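Peptidase S9 prolyl oligopeptidase catalytic domain-containing protein (Pyrococcus horikoshii, PDB 4HXF) works as a serine peptidase of the acylaminoacyl peptidase type, assembled as a self-compartmentalizing hexamer in which multimerization governs substrate selection. Local coordinates at residues W200-W205 / E215-Y220; G387-Y392 / G417-S422; A475-D480 / L528-N533. All coordinates share one frame; numbering follows the deposited sequence.

Interaction 1: residues W200-W205 / E215-Y220; sequences WDIYLW and EKVSFY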
loop_
_atom_site.group_PDB
_atom_site.type_symbol
_atom_site.label_atom_id
_atom_site.label_comp_id
_atom_site.label_asym_id
_atom_site.label_seq_id
_atom_site.Cartn_x
_atom_site.Cartn_y
_atom_site.Cartn_z
ATOM N N TRP A 200 47.182 15.501 -13.265
ATOM C CA TRP A 200 45.969 16.072 -13.856
ATOM C C TRP A 200 46.286 16.926 -15.040
ATOM O O TRP A 200 47.399 17.421 -15.211
ATOM C CB TRP A 200 45.328 17.060 -12.825
ATOM C CG TRP A 200 44.699 16.373 -11.641
ATOM C CD1 TRP A 200 43.336 15.948 -11.512
ATOM C CD2 TRP A 200 45.345 16.030 -10.384
ATOM N NE1 TRP A 200 43.127 15.395 -10.295
ATOM C CE2 TRP A 200 44.325 15.391 -9.557
ATOM C CE3 TRP A 200 46.650 16.084 -9.921
ATOM C CZ2 TRP A 200 44.598 14.922 -8.296
ATOM C CZ3 TRP A 200 46.893 15.667 -8.636
ATOM C CH2 TRP A 200 45.915 15.007 -7.873
ATOM N N ASP A 201 45.289 17.080 -15.899
ATOM C CA ASP A 201 45.227 18.108 -16.921
ATOM C C ASP A 201 44.181 19.127 -16.470
ATOM O O ASP A 201 43.157 18.711 -15.904
ATOM C CB ASP A 201 44.839 17.531 -18.263
ATOM C CG ASP A 201 45.799 16.423 -18.734
ATOM O OD1 ASP A 201 46.987 16.445 -18.369
ATOM O OD2 ASP A 201 45.309 15.589 -19.481
ATOM N N ILE A 202 44.468 20.392 -16.595
ATOM C CA ILE A 202 43.573 21.426 -16.124
ATOM C C ILE A 202 43.173 22.324 -17.283
ATOM O O ILE A 202 44.006 22.812 -18.071
ATOM C CB ILE A 202 44.240 22.258 -14.983
ATOM C CG1 ILE A 202 44.780 21.355 -13.871
ATOM C CG2 ILE A 202 43.336 23.398 -14.444
ATOM C CD1 ILE A 202 45.522 22.073 -12.716
ATOM N N TYR A 203 41.860 22.512 -17.390
ATOM C CA TYR A 203 41.274 23.314 -18.484
ATOM C C TYR A 203 40.479 24.490 -17.987
ATOM O O TYR A 203 39.971 24.482 -16.885
ATOM C CB TYR A 203 40.324 22.457 -19.318
ATOM C CG TYR A 203 40.927 21.244 -19.877
ATOM C CD1 TYR A 203 41.444 21.240 -21.176
ATOM C CD2 TYR A 203 40.983 20.055 -19.125
ATOM C CE1 TYR A 203 42.032 20.086 -21.692
ATOM C CE2 TYR A 203 41.559 18.913 -19.666
ATOM C CZ TYR A 203 42.068 18.959 -20.941
ATOM O OH TYR A 203 42.668 17.823 -21.505
ATOM N N LEU A 204 40.377 25.514 -18.819
ATOM C CA LEU A 204 39.496 26.667 -18.553
ATOM C C LEU A 204 38.391 26.546 -19.578
ATOM O O LEU A 204 38.669 26.502 -20.821
ATOM C CB LEU A 204 40.268 27.952 -18.714
ATOM C CG LEU A 204 39.589 29.169 -18.158
ATOM C CD1 LEU A 204 39.316 29.046 -16.646
ATOM C CD2 LEU A 204 40.461 30.379 -18.528
ATOM N N TRP A 205 37.170 26.453 -19.089
ATOM C CA TRP A 205 35.956 26.160 -19.888
ATOM C C TRP A 205 35.011 27.339 -19.823
ATOM O O TRP A 205 34.765 27.937 -18.777
ATOM C CB TRP A 205 35.304 24.885 -19.380
ATOM C CG TRP A 205 34.275 24.262 -20.269
ATOM C CD1 TRP A 205 34.390 23.132 -21.084
ATOM C CD2 TRP A 205 32.875 24.690 -20.394
ATOM N NE1 TRP A 205 33.214 22.874 -21.688
ATOM C CE2 TRP A 205 32.263 23.769 -21.320
ATOM C CE3 TRP A 205 32.118 25.629 -19.783
ATOM C CZ2 TRP A 205 30.916 23.840 -21.664
ATOM C CZ3 TRP A 205 30.735 25.742 -20.158
ATOM C CH2 TRP A 205 30.157 24.854 -21.067
ATOM N N GLU A 215 49.217 20.710 -18.321
ATOM C CA GLU A 215 49.222 19.358 -18.762
ATOM C C GLU A 215 50.102 18.519 -17.863
ATOM O O GLU A 215 51.302 18.873 -17.717
ATOM C CB GLU A 215 49.770 19.364 -20.189
ATOM C CG GLU A 215 50.162 18.015 -20.631
ATOM C CD GLU A 215 49.137 17.359 -21.475
ATOM O OE1 GLU A 215 49.032 17.811 -22.658
ATOM O OE2 GLU A 215 48.559 16.362 -20.991
ATOM N N LYS A 216 49.577 17.430 -17.324
ATOM C CA LYS A 216 50.300 16.448 -16.495
ATOM C C LYS A 216 51.022 17.122 -15.334
ATOM O O LYS A 216 52.289 17.029 -15.186
ATOM C CB LYS A 216 51.216 15.580 -17.350
ATOM C CG LYS A 216 51.670 14.336 -16.663
ATOM C CD LYS A 216 52.371 13.372 -17.701
ATOM C CE LYS A 216 52.749 12.073 -17.093
ATOM N NZ LYS A 216 52.895 11.109 -18.275
ATOM N N VAL A 217 50.225 17.818 -14.532
ATOM C CA VAL A 217 50.764 18.532 -13.342
ATOM C C VAL A 217 50.235 17.790 -12.104
ATOM O O VAL A 217 49.194 17.052 -12.166
ATOM C CB VAL A 217 50.364 19.975 -13.301
ATOM C CG1 VAL A 217 51.188 20.764 -14.366
ATOM C CG2 VAL A 217 48.849 20.113 -13.459
ATOM N N SER A 218 50.870 17.972 -10.915
ATOM C CA SER A 218 50.479 17.164 -9.742
ATOM C C SER A 218 49.714 18.077 -8.809
ATOM O O SER A 218 49.746 17.888 -7.583
ATOM C CB SER A 218 51.753 16.588 -9.049
ATOM O OG SER A 218 52.345 15.604 -9.879
ATOM N N PHE A 219 48.957 19.049 -9.358
ATOM C CA PHE A 219 47.997 19.826 -8.590
ATOM C C PHE A 219 46.696 19.937 -9.321
ATOM O O PHE A 219 46.642 19.651 -10.526
ATOM C CB PHE A 219 48.502 21.192 -8.168
ATOM C CG PHE A 219 49.256 22.026 -9.198
ATOM C CD1 PHE A 219 50.387 22.757 -8.766
ATOM C CD2 PHE A 219 48.748 22.308 -10.433
ATOM C CE1 PHE A 219 51.026 23.640 -9.667
ATOM C CE2 PHE A 219 49.417 23.153 -11.366
ATOM C CZ PHE A 219 50.532 23.801 -10.958
ATOM N N TYR A 220 45.629 20.233 -8.585
ATOM C CA TYR A 220 44.323 20.502 -9.198
ATOM C C TYR A 220 43.775 21.778 -8.605
ATOM O O TYR A 220 44.259 22.277 -7.576
ATOM C CB TYR A 220 43.385 19.257 -9.052
ATOM C CG TYR A 220 43.099 18.885 -7.615
ATOM C CD1 TYR A 220 43.965 18.049 -6.908
ATOM C CD2 TYR A 220 41.924 19.260 -6.990
ATOM C CE1 TYR A 220 43.707 17.594 -5.629
ATOM C CE2 TYR A 220 41.689 18.851 -5.645
ATOM C CZ TYR A 220 42.609 18.081 -4.986
ATOM O OH TYR A 220 42.417 17.624 -3.670
#
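Trp200 and Tyr220 make the tight side of this contact. Tyr220 CB stands over the indole's five-membered ring, 3.9 Å from its centroid and 4° off the normal, a CH-pi contact. Tyr220 CG lies between its backbone N and carbonyl carbon (chi1 61°), which brings it beside Trp200 CE2. Farther out, Tyr220 CD1 lies 3.5 Å from Trp200 CZ2, the phenol ring tilted 41° to the six-membered ring. A serine at Trp200 would probably open a gap and leave Tyr220 without the flat face it rests on. Ile202 CD1 touches Val217 CG2 and the edge of the Phe219 ring. Trp200 N donates to Val217 O at 2.8 Å, and Val217 N returns a bond to Trp200 O at 2.9 Å. Two residues, Lys216 and Val217, lie opposite the single Trp200, a G1 beta bulge where one propeller blade gives way to the next.

The other side is looser and polar. Asp201 OD1 accepts Lys216 N at 3.0 Å. Exposed Glu215 brings OE2 to 3.1 Å from Asp201 OD1. The carboxylates would repel if both are ionised, probably eased by Lys216 N and His189 on Asp201 and Lys212 on Glu215; ring packing and paired backbone bonds probably hold the strands.

Interaction 2: residues G387-Y392 / G417-S422; sequences GPKGMY and GSNGYS. With Y3A (N-[(benzyloxy)carbonyl]glycyl-N-[(2S,3R)-4-chloro-3-hydroxy-1-phenylbutan-2-yl]glycinamide), chain B.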
loop_
_atom_site.group_PDB
_atom_site.type_symbol
_atom_site.label_atom_id
_atom_site.label_comp_id
_atom_site.label_asym_id
_atom_site.label_seq_id
_atom_site.Cartn_x
_atom_site.Cartn_y
_atom_site.Cartn_z
ATOM N N GLY A 387 46.664 4.853 7.247
ATOM C CA GLY A 387 47.409 5.616 6.341
ATOM C C GLY A 387 48.217 4.751 5.400
ATOM O O GLY A 387 47.658 4.165 4.511
ATOM N N PRO A 388 49.548 4.766 5.493
ATOM C CA PRO A 388 50.352 5.082 6.680
ATOM C C PRO A 388 50.426 6.549 6.975
ATOM O O PRO A 388 50.743 6.882 8.091
ATOM C CB PRO A 388 51.765 4.520 6.412
ATOM C CG PRO A 388 51.763 4.087 4.995
ATOM C CD PRO A 388 50.328 3.948 4.513
ATOM N N LYS A 389 50.152 7.432 6.025
ATOM C CA LYS A 389 50.280 8.884 6.267
ATOM C C LYS A 389 48.968 9.448 6.908
ATOM O O LYS A 389 48.497 10.575 6.583
ATOM C CB LYS A 389 50.587 9.630 4.960
ATOM C CG LYS A 389 51.235 11.020 5.208
ATOM C CD LYS A 389 51.493 11.754 3.896
ATOM C CE LYS A 389 52.060 13.090 4.158
ATOM N NZ LYS A 389 52.161 13.977 2.928
ATOM N N GLY A 390 48.476 8.731 7.928
ATOM C CA GLY A 390 47.575 9.300 8.911
ATOM C C GLY A 390 48.276 10.023 10.049
ATOM O O GLY A 390 49.492 10.143 10.038
ATOM N N MET A 391 47.500 10.469 11.033
ATOM C CA MET A 391 48.124 11.198 12.119
ATOM C C MET A 391 47.218 11.137 13.347
ATOM O O MET A 391 45.993 11.400 13.229
ATOM C CB MET A 391 48.329 12.647 11.709
ATOM C CG MET A 391 49.188 13.440 12.734
ATOM S SD MET A 391 49.409 15.160 12.316
ATOM C CE MET A 391 47.743 15.745 12.678
ATOM N N TYR A 392 47.776 10.733 14.485
ATOM C CA TYR A 392 47.105 10.842 15.753
ATOM C C TYR A 392 47.582 12.127 16.462
ATOM O O TYR A 392 48.621 12.703 16.167
ATOM C CB TYR A 392 47.480 9.695 16.704
ATOM C CG TYR A 392 46.691 8.391 16.505
ATOM C CD1 TYR A 392 47.303 7.173 16.764
ATOM C CD2 TYR A 392 45.348 8.395 16.204
ATOM C CE1 TYR A 392 46.628 5.976 16.604
ATOM C CE2 TYR A 392 44.643 7.185 16.071
ATOM C CZ TYR A 392 45.315 5.976 16.314
ATOM O OH TYR A 392 44.594 4.827 16.156
ATOM N N GLY A 417 56.404 7.620 8.689
ATOM C CA GLY A 417 55.335 7.451 7.734
ATOM C C GLY A 417 54.136 8.347 8.034
ATOM O O GLY A 417 53.338 8.601 7.113
ATOM N N SER A 418 53.932 8.784 9.284
ATOM C CA SER A 418 52.785 9.583 9.663
ATOM C C SER A 418 52.836 10.950 9.004
ATOM O O SER A 418 53.955 11.518 8.706
ATOM C CB SER A 418 52.742 9.797 11.129
ATOM O OG SER A 418 52.645 8.585 11.908
ATOM N N ASN A 419 51.673 11.526 8.847
ATOM C CA ASN A 419 51.569 12.978 8.600
ATOM C C ASN A 419 51.889 13.796 9.805
ATOM O O ASN A 419 51.921 13.308 10.921
ATOM C CB ASN A 419 50.137 13.331 8.107
ATOM C CG ASN A 419 50.145 14.423 7.045
ATOM O OD1 ASN A 419 51.120 15.175 6.908
ATOM N ND2 ASN A 419 49.086 14.452 6.230
ATOM N N GLY A 420 52.211 15.075 9.581
ATOM C CA GLY A 420 52.417 16.025 10.622
ATOM C C GLY A 420 53.826 16.458 10.929
ATOM O O GLY A 420 54.090 17.301 11.804
ATOM N N TYR A 421 54.771 15.940 10.154
ATOM C CA TYR A 421 56.170 16.120 10.344
ATOM C C TYR A 421 56.772 16.477 8.983
ATOM O O TYR A 421 56.090 16.936 8.085
ATOM C CB TYR A 421 56.731 14.812 10.937
ATOM C CG TYR A 421 56.009 14.486 12.229
ATOM C CD1 TYR A 421 54.869 13.698 12.210
ATOM C CD2 TYR A 421 56.438 14.949 13.446
ATOM C CE1 TYR A 421 54.130 13.495 13.350
ATOM C CE2 TYR A 421 55.688 14.684 14.616
ATOM C CZ TYR A 421 54.574 13.897 14.544
ATOM O OH TYR A 421 53.856 13.725 15.701
ATOM N N SER A 422 58.080 16.320 8.847
ATOM C CA SER A 422 58.735 16.597 7.601
ATOM C C SER A 422 58.241 15.663 6.536
ATOM O O SER A 422 57.711 14.517 6.761
ATOM C CB SER A 422 60.264 16.464 7.644
ATOM O OG SER A 422 60.688 15.119 7.880
HETATM N N3 Y3A B . 44.459 7.105 2.022
HETATM C CA3 Y3A B . 45.326 5.922 2.183
HETATM C C3 Y3A B . 44.373 4.773 2.530
HETATM O O3 Y3A B . 43.179 4.710 2.321
HETATM C C4 Y3A B . 43.583 2.962 5.298
HETATM O O4 Y3A B . 44.637 3.313 6.118
HETATM C CA4 Y3A B . 44.148 2.613 3.933
HETATM N N4 Y3A B . 44.994 3.770 3.538
HETATM C CB4 Y3A B . 45.208 1.472 3.909
HETATM C CG4 Y3A B . 45.748 1.180 2.547
HETATM C CD1 Y3A B . 44.992 0.692 1.471
HETATM C CD2 Y3A B . 47.110 1.325 2.323
HETATM C CE1 Y3A B . 45.532 0.408 0.230
HETATM C CE2 Y3A B . 47.669 1.052 1.083
HETATM C CZ4 Y3A B . 46.890 0.630 0.051
HETATM C C15 Y3A B . 42.226 3.760 5.291
HETATM O O HOH W 1 46.857 12.612 7.027
#
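Gly417 meets Lys389 where the two loops come together: Lys389 CA makes a bent CA-H...O contact with Gly417 O, 3.2 Å away. Glycine suits this place because, at its backbone angles, a side chain would be jammed against the preceding carbonyl oxygen. Ser418 follows, laying CB against Gly390 O while its hydroxyl turns to Pro415 O and His385 NE2.

Asn419 carries the centre of the contact. Its N donates to Gly390 O at 2.8 Å, approaching 34° out of the carbonyl plane. Its side chain crosses that of Lys389 obliquely, Asn419 OD1 being 3.6 Å from Lys389 CE. Lys389 has CG anti to the backbone N (chi1 -159°), which sets CG against Asn419 N and Gly417 O. The extended chain beyond then reaches Ser241 O and His243 ND1 in the propeller. The amide of Asn419 is used at both ends. OD1 accepts Gly420 N at 2.9 Å, whereas ND2 bonds Glu263, a magnesium ligand, and a water. That water gives a 2.7 Å bond to Lys389 O, bridging the segments a second time. Asn419 O is buried without a polar partner, against Met391 CG.

Gly420 CA lies 3.6 Å from Met391 SD. A CB here would point toward Met391 and meet the sulfur, and the backbone angles by themselves also call for glycine. Beyond it, Tyr421 sends its hydroxyl to Asp364, and Ser422 N-caps helix 423-427.

The first loop thus held also lines the inhibitor pocket: Gly387 N donates to Y3A O4 at 2.8 Å, and Gly387 O holds the backbone-like N4 of Y3A at 2.9 Å. The N-H groups of Gly387 and Tyr467, both bonded to the inhibitor, are consistent with the oxyanion hole of an alpha/beta-hydrolase, built on the His-Gly-Gly-Pro loop of prolyl oligopeptidase relatives.

Interaction 3: residues A475-D480 / L528-N533; sequences ALTQSD and LFYAKN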
loop_
_atom_site.group_PDB
_atom_site.type_symbol
_atom_site.label_atom_id
_atom_site.label_comp_id
_atom_site.label_asym_id
_atom_site.label_seq_id
_atom_site.Cartn_x
_atom_site.Cartn_y
_atom_site.Cartn_z
ATOM N N ALA A 475 51.856 -7.187 13.955
ATOM C CA ALA A 475 52.330 -7.246 15.324
ATOM C C ALA A 475 52.094 -8.636 15.950
ATOM O O ALA A 475 52.975 -9.211 16.641
ATOM C CB ALA A 475 51.589 -6.212 16.170
ATOM N N LEU A 476 50.938 -9.217 15.626
ATOM C CA LEU A 476 50.635 -10.529 16.243
ATOM C C LEU A 476 51.449 -11.623 15.585
ATOM O O LEU A 476 51.699 -12.683 16.169
ATOM C CB LEU A 476 49.152 -10.870 16.119
ATOM C CG LEU A 476 48.292 -10.427 17.296
ATOM C CD1 LEU A 476 48.522 -9.079 17.906
ATOM C CD2 LEU A 476 46.803 -10.861 17.072
ATOM N N THR A 477 51.935 -11.363 14.379
ATOM C CA THR A 477 52.810 -12.315 13.709
ATOM C C THR A 477 54.291 -12.117 14.005
ATOM O O THR A 477 55.112 -13.008 13.815
ATOM C CB THR A 477 52.709 -12.323 12.166
ATOM O OG1 THR A 477 53.228 -11.120 11.616
ATOM C CG2 THR A 477 51.303 -12.641 11.617
ATOM N N GLN A 478 54.686 -10.923 14.550
ATOM C CA GLN A 478 56.102 -10.625 14.689
ATOM C C GLN A 478 56.535 -10.428 16.141
ATOM O O GLN A 478 57.734 -10.324 16.394
ATOM C CB GLN A 478 56.405 -9.339 13.949
ATOM C CG GLN A 478 56.133 -9.374 12.436
ATOM C CD GLN A 478 56.911 -10.454 11.736
ATOM O OE1 GLN A 478 58.104 -10.686 12.028
ATOM N NE2 GLN A 478 56.248 -11.105 10.728
ATOM N N SER A 479 55.615 -10.377 17.084
ATOM C CA SER A 479 55.969 -10.111 18.453
ATOM C C SER A 479 55.144 -11.020 19.332
ATOM O O SER A 479 54.031 -11.430 18.948
ATOM C CB SER A 479 55.583 -8.695 18.768
ATOM O OG SER A 479 55.738 -8.248 20.118
ATOM N N ASP A 480 55.681 -11.321 20.476
ATOM C CA ASP A 480 54.946 -12.052 21.470
ATOM C C ASP A 480 54.469 -11.119 22.594
ATOM O O ASP A 480 53.970 -11.579 23.621
ATOM C CB ASP A 480 55.814 -13.211 22.050
ATOM C CG ASP A 480 56.238 -14.252 20.997
ATOM O OD1 ASP A 480 55.450 -14.574 20.088
ATOM O OD2 ASP A 480 57.389 -14.770 21.127
ATOM N N LEU A 528 49.927 -12.408 6.166
ATOM C CA LEU A 528 49.391 -13.704 5.769
ATOM C C LEU A 528 50.432 -14.797 5.824
ATOM O O LEU A 528 50.160 -15.919 6.298
ATOM C CB LEU A 528 48.736 -13.640 4.368
ATOM C CG LEU A 528 47.938 -14.888 3.987
ATOM C CD1 LEU A 528 46.686 -14.903 4.807
ATOM C CD2 LEU A 528 47.552 -14.796 2.464
ATOM N N PHE A 529 51.631 -14.498 5.379
ATOM C CA PHE A 529 52.662 -15.513 5.234
ATOM C C PHE A 529 53.284 -15.944 6.575
ATOM O O PHE A 529 54.037 -16.950 6.644
ATOM C CB PHE A 529 53.726 -15.035 4.297
ATOM C CG PHE A 529 53.243 -14.925 2.944
ATOM C CD1 PHE A 529 52.597 -13.822 2.500
ATOM C CD2 PHE A 529 53.220 -16.066 2.133
ATOM C CE1 PHE A 529 52.031 -13.767 1.268
ATOM C CE2 PHE A 529 52.618 -16.059 0.859
ATOM C CZ PHE A 529 52.049 -14.854 0.407
ATOM N N TYR A 530 53.003 -15.193 7.631
ATOM C CA TYR A 530 53.511 -15.460 8.975
ATOM C C TYR A 530 52.460 -15.835 9.947
ATOM O O TYR A 530 52.651 -15.808 11.170
ATOM C CB TYR A 530 54.194 -14.150 9.485
ATOM C CG TYR A 530 55.334 -13.651 8.570
ATOM C CD1 TYR A 530 55.085 -12.714 7.566
ATOM C CD2 TYR A 530 56.652 -13.897 8.864
ATOM C CE1 TYR A 530 56.088 -12.208 6.791
ATOM C CE2 TYR A 530 57.700 -13.305 8.101
ATOM C CZ TYR A 530 57.369 -12.445 7.073
ATOM O OH TYR A 530 58.407 -12.028 6.253
ATOM N N ALA A 531 51.281 -16.204 9.408
ATOM C CA ALA A 531 50.135 -16.648 10.254
ATOM C C ALA A 531 50.486 -17.703 11.288
ATOM O O ALA A 531 49.904 -17.675 12.359
ATOM C CB ALA A 531 49.061 -17.154 9.293
ATOM N N LYS A 532 51.384 -18.628 10.971
ATOM C CA LYS A 532 51.747 -19.681 11.938
ATOM C C LYS A 532 52.274 -19.130 13.274
ATOM O O LYS A 532 52.215 -19.779 14.281
ATOM C CB LYS A 532 52.669 -20.737 11.306
ATOM C CG LYS A 532 54.036 -20.192 11.041
ATOM C CD LYS A 532 55.048 -21.209 10.455
ATOM C CE LYS A 532 56.171 -20.436 9.691
ATOM N N ASN A 533 52.787 -17.919 13.236
ATOM C CA ASN A 533 53.385 -17.317 14.411
ATOM C C ASN A 533 52.401 -16.796 15.436
ATOM O O ASN A 533 52.829 -16.419 16.587
ATOM C CB ASN A 533 54.267 -16.119 14.012
ATOM C CG ASN A 533 55.493 -16.488 13.195
ATOM O OD1 ASN A 533 55.881 -17.656 13.063
ATOM N ND2 ASN A 533 56.167 -15.466 12.656
#
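Asn533 ND2 donates to Thr477 O at 2.9 Å, the one hydrogen bond joining these segments directly. The acceptor lies close to the plane of the Asn533 amide, and the N-H...O angle is 154°. Thr477 sits in the last turn of helix 467-478, where carbonyls begin to lack N-H partners from the helix itself, and a short side-chain amide is well suited to supply one.

Beside this bond, Thr477 and Tyr530 pack at about a right angle. Thr477 CB is 3.6 Å from Tyr530 CB, and the methyl Thr477 CG2 lies 3.5 Å from Tyr530 O. The beta-branched threonine thus offers carbon to its neighbour while its OG1 stays within its own helix, bonded to Trp474 O and receiving Gln478 NE2 at 3.1 Å.

In Gln478, chi2 (-58°) folds CD back. Gln478 NE2 lies over one face of the Tyr530 ring, toward the rim, 3.4 Å from Tyr530 CD2. Amide and ring planes stand 84° apart. The ring is steadied elsewhere by Trp474, which it meets edge-to-face, and by a bond from its hydroxyl to Lys524 O. Farther along, Leu528 and Phe529 pack on Leu517 and Leu495 of a neighbouring subunit.

The amide bond probably sets the helix end against the 3-10 segment, and van der Waals contact backs it. Charge helps alongside: Lys535 bonds Asn533 O and, in one of two Asp480 conformers, pairs with OD1 of that residue.

Followed from the N terminus, the three contacts lie in series: each closes before the next opens, so none nests in or crosses another. Interaction 1 closes a short hairpin loop, pairing the third strand of a propeller blade, 200-206, with the end of the fourth, 209-217, and touching the next blade's first strand, 219-224. Interaction 2 spans helix 398-405 and strand 409-413, tying two hydrolase-domain loops at the face toward the propeller, beside the inhibitor site. Interaction 3 closes the longest loop, from the end of helix 467-478 to the segment before strand 538-543, near another subunit. Centres of interactions 1 and 3 are about 44 Å apart, with interaction 2 about 27 and 25 Å from them.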